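Tonb-dependent siderophore receptor (Acinetobacter baumannii, PDB 5FP1) probably takes part in the first step of iron uptake by binding iron-chelating siderophores at the outer membrane, possibly including ferric enterobactin. Local coordinates at residues S45-Q50 / R65-I70; G378-S381 / S387-W390; D99-S104 / T329-L334. All coordinates share one frame; numbering follows the deposited sequence.

Contact 1 lies within the plug, contact 2 within one surface loop of the barrel, and contact 3 joins plug to barrel wall. Contacts 1 and 3 share the five-stranded plug sheet: strand 43-47 serves contact 1 and strand 101-102 serves contact 3, and these are its two outermost strands. Their centres are 23 Å apart and their nearest atoms about 12 Å. Contact 2 is remote from both, its centre 43 Å from that of contact 1 and 44 Å from that of contact 3, probably on the extracellular side. A bound detergent molecule, (hydroxyethyloxy)tri(ethyloxy)octane, lies about 9 Å from the side chain of Thr331 in contact 3.

Contact 1: residues S45-Q50 / R65-I70; sequences SVISKQ and RTVPGI
Ile47 lays its side chain obliquely across Thr66 and Val67, inside the plug domain of the TonB-dependent receptor. Ile47 ends the edge strand 43-47 of the plug sheet, whereas Thr66 and Val67 belong to the loop that follows helix 60-63. The longer branch of Ile47 does most of the touching. With CG1 anti to the carbonyl carbon (chi1 -54°) and CD1 stretched on beyond it, this arm runs out from the strand, and Ile47 CD1 meets Val67 CG2 at 3.9 Å. The same methyl of Val67 also lies against CG1, so it is one branch of the valine that receives the arm.

Thr66 comes with its hydroxyl foremost: Thr66 OG1 is 3.9 Å from Ile47 CG1 and borders the two methyls of Ile47 as well. Polar need is met elsewhere, since Thr66 OG1 is hydrogen-bonded to Ala63 O, three residues earlier, and against Ile47 it makes only van der Waals contact. Elsewhere on its surface Ile47 packs on Val117 of strand 114-121 and on Ile52 of helix 49-55. That helix begins right after the strand, with Ser48 as N-cap, its OG bonded to Leu51 N.

The loop side also touches the barrel: Thr66 O accepts from Thr627 OG1, and Pro68 packs on the same strand, 624-635. Beyond Val67 the chain reverses in a type II beta turn, with Gly69 at positive phi (86°), closed by a weak bond of 3.3 Å from Ile70 N to Val67 O.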
# COMPACT_ATOMS: atom_id res chain seq x y z
N SER A 45 9.87 5.87 -7.33
CA SER A 45 8.91 6.90 -7.73
C SER A 45 8.46 7.65 -6.48
O SER A 45 8.14 7.03 -5.45
CB SER A 45 7.67 6.31 -8.38
OG SER A 45 7.96 5.76 -9.65
N VAL A 46 8.35 8.96 -6.57
CA VAL A 46 7.84 9.75 -5.45
C VAL A 46 6.53 10.41 -5.83
O VAL A 46 6.43 11.11 -6.83
CB VAL A 46 8.86 10.79 -4.99
CG1 VAL A 46 8.30 11.60 -3.81
CG2 VAL A 46 10.15 10.11 -4.58
N ILE A 47 5.48 10.10 -5.07
CA ILE A 47 4.23 10.80 -5.20
C ILE A 47 4.39 12.12 -4.44
O ILE A 47 4.36 12.16 -3.22
CB ILE A 47 3.05 9.99 -4.63
CG1 ILE A 47 3.01 8.61 -5.25
CG2 ILE A 47 1.75 10.72 -4.93
CD1 ILE A 47 1.95 7.70 -4.64
N SER A 48 4.61 13.20 -5.18
CA SER A 48 5.05 14.44 -4.57
C SER A 48 3.93 15.19 -3.84
O SER A 48 2.75 15.00 -4.10
CB SER A 48 5.64 15.35 -5.64
OG SER A 48 4.63 15.77 -6.54
N LYS A 49 4.34 16.08 -2.95
CA LYS A 49 3.45 17.02 -2.27
C LYS A 49 2.54 17.73 -3.26
O LYS A 49 1.32 17.80 -3.06
CB LYS A 49 4.28 18.02 -1.49
CG LYS A 49 3.49 19.04 -0.68
CD LYS A 49 4.46 19.93 0.08
CE LYS A 49 3.79 20.77 1.16
NZ LYS A 49 3.06 21.89 0.56
N GLN A 50 3.10 18.21 -4.36
CA GLN A 50 2.29 19.00 -5.29
C GLN A 50 1.28 18.12 -6.00
O GLN A 50 0.16 18.55 -6.26
CB GLN A 50 3.15 19.77 -6.31
CG GLN A 50 2.33 20.75 -7.15
CD GLN A 50 1.68 21.83 -6.32
OE1 GLN A 50 2.34 22.48 -5.51
NE2 GLN A 50 0.37 21.99 -6.47
N ARG A 65 -3.02 5.26 -7.45
CA ARG A 65 -3.50 5.23 -8.83
C ARG A 65 -2.56 6.02 -9.76
O ARG A 65 -2.56 5.77 -10.96
CB ARG A 65 -4.93 5.79 -8.96
CG ARG A 65 -5.01 7.31 -9.10
CD ARG A 65 -6.44 7.77 -9.34
NE ARG A 65 -6.51 9.21 -9.48
CZ ARG A 65 -7.07 10.02 -8.59
NH1 ARG A 65 -7.63 9.53 -7.50
NH2 ARG A 65 -7.08 11.31 -8.80
N THR A 66 -1.81 6.96 -9.22
CA THR A 66 -0.87 7.77 -10.03
C THR A 66 0.39 7.05 -10.41
O THR A 66 1.19 7.59 -11.19
CB THR A 66 -0.42 9.06 -9.31
OG1 THR A 66 0.34 8.75 -8.11
CG2 THR A 66 -1.60 9.91 -8.98
N VAL A 67 0.60 5.85 -9.85
CA VAL A 67 1.81 5.07 -10.15
C VAL A 67 1.41 3.85 -10.95
O VAL A 67 0.79 2.92 -10.42
CB VAL A 67 2.51 4.56 -8.88
CG1 VAL A 67 3.83 3.88 -9.25
CG2 VAL A 67 2.74 5.70 -7.90
N PRO A 68 1.76 3.83 -12.25
CA PRO A 68 1.29 2.72 -13.07
C PRO A 68 1.86 1.39 -12.62
O PRO A 68 3.03 1.29 -12.23
CB PRO A 68 1.80 3.05 -14.48
CG PRO A 68 2.91 4.03 -14.29
CD PRO A 68 2.71 4.71 -12.97
N GLY A 69 1.04 0.36 -12.70
CA GLY A 69 1.48 -0.99 -12.42
C GLY A 69 1.39 -1.35 -10.93
O GLY A 69 1.68 -2.48 -10.57
N ILE A 70 1.02 -0.40 -10.08
CA ILE A 70 0.78 -0.75 -8.68
C ILE A 70 -0.67 -1.19 -8.73
O ILE A 70 -1.53 -0.44 -9.18
CB ILE A 70 0.96 0.42 -7.71
CG1 ILE A 70 2.36 1.02 -7.84
CG2 ILE A 70 0.71 -0.02 -6.28
CD1 ILE A 70 3.46 0.01 -7.93

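Contact 2: residues G378-S381 / S387-W390; sequences GFYS and STNW
Trp390, Phe379 and Tyr380 bring together two parts of the loop between strands 374-375 and 391-393, a surface loop of a TonB-dependent receptor barrel, probably extracellular, packed here round an aromatic cluster. Trp390 gives up the most surface, its indole lying face-on against the backbone of 378-379. Phe379 N sits 3.5 Å above the indole plane, displaced toward the rim. Gly378, with no side chain, lays its CA directly against the six-membered ring, 3.4 Å from Trp390 CZ3.

Phe379 meets the same face twice. Its CB stands over the five-membered ring in a CH-pi contact, 4.0 Å from the centroid and just 6° off the normal. Beyond it, the phenyl ring, with CG anti to the carbonyl carbon (chi1 -57°), turns its edge to the indole in an offset edge-to-face pair with planes at 80°. Phe379 CD2 leads this edge and is 3.7 Å from Trp390 NE1.

Tyr380 has a left-handed backbone conformation, and its side chain and that of Trp390 run at about a right angle to each other: Tyr380 CD2 approaches Trp390 CD1 at 4.1 Å, while Tyr380 CE2 lies 3.6 Å from Thr388 OG1. The disulfide Cys383-Cys391 starts between the two segments and ends just after Trp390, closing the loop covalently.

No hydrogen bond spans the contact. Two of its polar groups are engaged outside it: Trp390 NE1 donates to Asp404 and Phe379 O accepts from Trp317 NE1. Cohesion therefore comes largely from the Phe379 CB, the edge of its ring and the 378-379 backbone laid on the electron-rich indole face, while the bond to Asp404 would help hold the ring's rotation and would probably enrich that face further.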
# COMPACT_ATOMS: atom_id res chain seq x y z
N GLY A 378 -22.32 -17.64 7.41
CA GLY A 378 -23.66 -17.15 7.16
C GLY A 378 -24.73 -18.22 7.05
O GLY A 378 -24.43 -19.40 7.05
N PHE A 379 -25.98 -17.79 6.92
CA PHE A 379 -27.11 -18.71 6.79
C PHE A 379 -27.76 -18.61 5.41
O PHE A 379 -27.68 -17.56 4.73
CB PHE A 379 -28.13 -18.43 7.91
CG PHE A 379 -27.57 -18.51 9.30
CD1 PHE A 379 -27.05 -19.70 9.80
CD2 PHE A 379 -27.57 -17.40 10.13
CE1 PHE A 379 -26.52 -19.76 11.08
CE2 PHE A 379 -27.06 -17.46 11.42
CZ PHE A 379 -26.53 -18.64 11.89
N TYR A 380 -28.39 -19.70 4.99
CA TYR A 380 -29.17 -19.75 3.75
C TYR A 380 -28.34 -19.39 2.53
O TYR A 380 -28.76 -18.59 1.70
CB TYR A 380 -30.41 -18.85 3.82
CG TYR A 380 -31.25 -19.16 5.02
CD1 TYR A 380 -31.90 -20.37 5.14
CD2 TYR A 380 -31.35 -18.26 6.07
CE1 TYR A 380 -32.64 -20.68 6.26
CE2 TYR A 380 -32.08 -18.56 7.20
CZ TYR A 380 -32.73 -19.77 7.27
OH TYR A 380 -33.45 -20.05 8.38
N SER A 381 -27.18 -20.00 2.40
CA SER A 381 -26.31 -19.73 1.27
C SER A 381 -26.91 -20.20 -0.06
O SER A 381 -26.41 -19.85 -1.12
CB SER A 381 -24.97 -20.36 1.49
OG SER A 381 -25.06 -21.75 1.47
N SER A 387 -36.56 -14.87 4.80
CA SER A 387 -37.25 -14.19 5.90
C SER A 387 -36.31 -13.46 6.85
O SER A 387 -36.73 -12.55 7.56
CB SER A 387 -38.13 -15.17 6.68
OG SER A 387 -37.35 -16.19 7.26
N THR A 388 -35.03 -13.83 6.88
CA THR A 388 -34.08 -13.08 7.71
C THR A 388 -33.04 -12.32 6.84
O THR A 388 -31.99 -11.90 7.34
CB THR A 388 -33.41 -14.00 8.74
OG1 THR A 388 -32.84 -15.13 8.08
CG2 THR A 388 -34.48 -14.51 9.77
N ASN A 389 -33.37 -12.14 5.56
CA ASN A 389 -32.69 -11.21 4.67
C ASN A 389 -31.24 -11.57 4.27
O ASN A 389 -30.49 -10.67 3.89
CB ASN A 389 -32.73 -9.80 5.24
CG ASN A 389 -34.13 -9.38 5.70
OD1 ASN A 389 -35.07 -9.56 4.96
ND2 ASN A 389 -34.25 -8.81 6.90
N TRP A 390 -30.92 -12.86 4.30
CA TRP A 390 -29.58 -13.35 4.01
C TRP A 390 -29.17 -13.26 2.55
O TRP A 390 -27.98 -13.38 2.27
CB TRP A 390 -29.34 -14.78 4.57
CG TRP A 390 -28.88 -14.70 5.96
CD1 TRP A 390 -29.67 -14.66 7.10
CD2 TRP A 390 -27.55 -14.47 6.40
NE1 TRP A 390 -28.89 -14.47 8.20
CE2 TRP A 390 -27.59 -14.34 7.81
CE3 TRP A 390 -26.31 -14.38 5.74
CZ2 TRP A 390 -26.45 -14.12 8.55
CZ3 TRP A 390 -25.17 -14.19 6.50
CH2 TRP A 390 -25.25 -14.04 7.88

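Contact 3: residues D99-S104 / T329-L334; sequences DGIRNS and TFTDQL
Thr331 is the first residue of 329-334 to touch the plug, its side chain meeting that of Ile101 tip to tip. Phe330, just before it, lies on the other side of the strand and touches a bound detergent molecule. Ile101 CG2 lies 3.8 Å from Thr331 CB and equally close to the threonine methyl. Because OG1 is anti to the carbonyl carbon (chi1 -55°), the hydroxyl is directed to one flank, where Thr331 OG1 binds a water at 2.6 Å. That water donates to Arg102 O, forming a bridge alongside the apolar touch.

Asp332 turns the other way, toward Asn288 of the adjoining strand, in the usual in-out alternation of a beta strand. The contact is thus plug against barrel wall, the arrangement of TonB-dependent receptors, with Thr329, Thr331 and Gln333 pointing toward the plug. Across from them, strand 101-102 forms an outer edge of the plug sheet.

Gln333 reaches farthest in. Its extended chain runs antiparallel alongside the Ile101 side chain, placing Gln333 OE1 3.6 Å from Ile101 CG1. The amide goes on to the backbone: Gln333 NE2 donates to Gly100 O over 2.9 Å, at an N-H...O angle of 153°. The nitrogen comes from above the carbonyl plane, 38° out of it. Gln333 NE2 is also bonded to Glu354 OE1 on the next barrel strand, so the amide nitrogen has two acceptors, one in the plug and one in the wall. The amide oxygen, Gln333 OE1, accepts from a second water at 2.8 Å, which also donates to Asp99 O.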
# COMPACT_ATOMS: atom_id res chain seq x y z
N ASP A 99 7.87 6.70 7.59
CA ASP A 99 9.20 7.27 7.82
C ASP A 99 10.24 6.19 8.07
O ASP A 99 11.05 6.27 9.01
CB ASP A 99 9.16 8.29 8.97
CG ASP A 99 8.20 9.41 8.67
OD1 ASP A 99 8.45 10.14 7.69
OD2 ASP A 99 7.14 9.52 9.33
N GLY A 100 10.24 5.17 7.23
CA GLY A 100 11.30 4.16 7.28
C GLY A 100 11.16 3.08 8.32
O GLY A 100 12.03 2.22 8.44
N ILE A 101 10.05 3.09 9.05
CA ILE A 101 9.79 2.04 10.04
C ILE A 101 8.56 1.27 9.61
O ILE A 101 7.54 1.87 9.24
CB ILE A 101 9.59 2.67 11.43
CG1 ILE A 101 10.94 3.28 11.86
CG2 ILE A 101 9.07 1.64 12.43
CD1 ILE A 101 11.00 3.74 13.30
N ARG A 102 8.67 -0.06 9.61
CA ARG A 102 7.57 -0.92 9.16
C ARG A 102 6.34 -0.73 10.05
O ARG A 102 6.45 -0.74 11.27
CB ARG A 102 7.98 -2.39 9.18
CG ARG A 102 7.06 -3.26 8.32
CD ARG A 102 7.21 -4.74 8.60
NE ARG A 102 8.61 -5.15 8.45
CZ ARG A 102 9.15 -5.76 7.40
NH1 ARG A 102 8.41 -6.10 6.34
NH2 ARG A 102 10.45 -6.08 7.42
N ASN A 103 5.18 -0.57 9.44
CA ASN A 103 3.94 -0.45 10.17
C ASN A 103 2.88 -1.11 9.32
O ASN A 103 2.02 -0.44 8.72
CB ASN A 103 3.62 1.04 10.38
CG ASN A 103 2.49 1.25 11.37
OD1 ASN A 103 2.52 0.73 12.48
ND2 ASN A 103 1.50 2.02 10.98
N SER A 104 2.98 -2.43 9.21
CA SER A 104 2.20 -3.20 8.23
C SER A 104 1.08 -4.01 8.83
O SER A 104 0.80 -5.11 8.37
CB SER A 104 3.12 -4.13 7.42
OG SER A 104 3.83 -3.37 6.47
N THR A 329 3.21 -2.67 18.53
CA THR A 329 4.55 -2.88 17.99
C THR A 329 5.52 -1.86 18.58
O THR A 329 5.19 -0.69 18.72
CB THR A 329 4.58 -2.70 16.45
OG1 THR A 329 3.54 -3.51 15.85
CG2 THR A 329 5.93 -3.09 15.90
N PHE A 330 6.71 -2.31 18.93
CA PHE A 330 7.81 -1.41 19.29
C PHE A 330 8.96 -1.65 18.33
O PHE A 330 9.35 -2.80 18.10
CB PHE A 330 8.32 -1.68 20.71
CG PHE A 330 9.60 -0.91 21.04
CD1 PHE A 330 9.57 0.46 21.20
CD2 PHE A 330 10.80 -1.57 21.14
CE1 PHE A 330 10.73 1.17 21.47
CE2 PHE A 330 11.97 -0.86 21.41
CZ PHE A 330 11.93 0.51 21.55
N THR A 331 9.51 -0.56 17.80
CA THR A 331 10.68 -0.65 16.93
C THR A 331 11.72 0.37 17.39
O THR A 331 11.37 1.50 17.73
CB THR A 331 10.27 -0.35 15.46
OG1 THR A 331 9.21 -1.23 15.07
CG2 THR A 331 11.46 -0.54 14.51
N ASP A 332 12.98 -0.03 17.38
CA ASP A 332 14.07 0.92 17.58
C ASP A 332 15.08 0.74 16.44
O ASP A 332 15.52 -0.39 16.18
CB ASP A 332 14.75 0.71 18.92
CG ASP A 332 15.68 1.85 19.27
OD1 ASP A 332 16.74 1.99 18.61
OD2 ASP A 332 15.29 2.66 20.14
N GLN A 333 15.43 1.83 15.78
CA GLN A 333 16.49 1.84 14.75
C GLN A 333 17.60 2.79 15.19
O GLN A 333 17.35 3.95 15.50
CB GLN A 333 15.97 2.39 13.43
CG GLN A 333 14.88 1.59 12.79
CD GLN A 333 14.39 2.22 11.49
OE1 GLN A 333 14.47 3.43 11.31
NE2 GLN A 333 13.87 1.39 10.59
N LEU A 334 18.83 2.30 15.12
CA LEU A 334 20.02 3.11 15.43
C LEU A 334 20.87 3.14 14.16
O LEU A 334 21.18 2.08 13.62
CB LEU A 334 20.79 2.42 16.57
CG LEU A 334 22.09 3.06 17.08
CD1 LEU A 334 21.75 4.40 17.71
CD2 LEU A 334 22.72 2.13 18.09
O HOH W 1 13.40 5.70 10.13
O HOH W 2 8.48 -2.05 12.71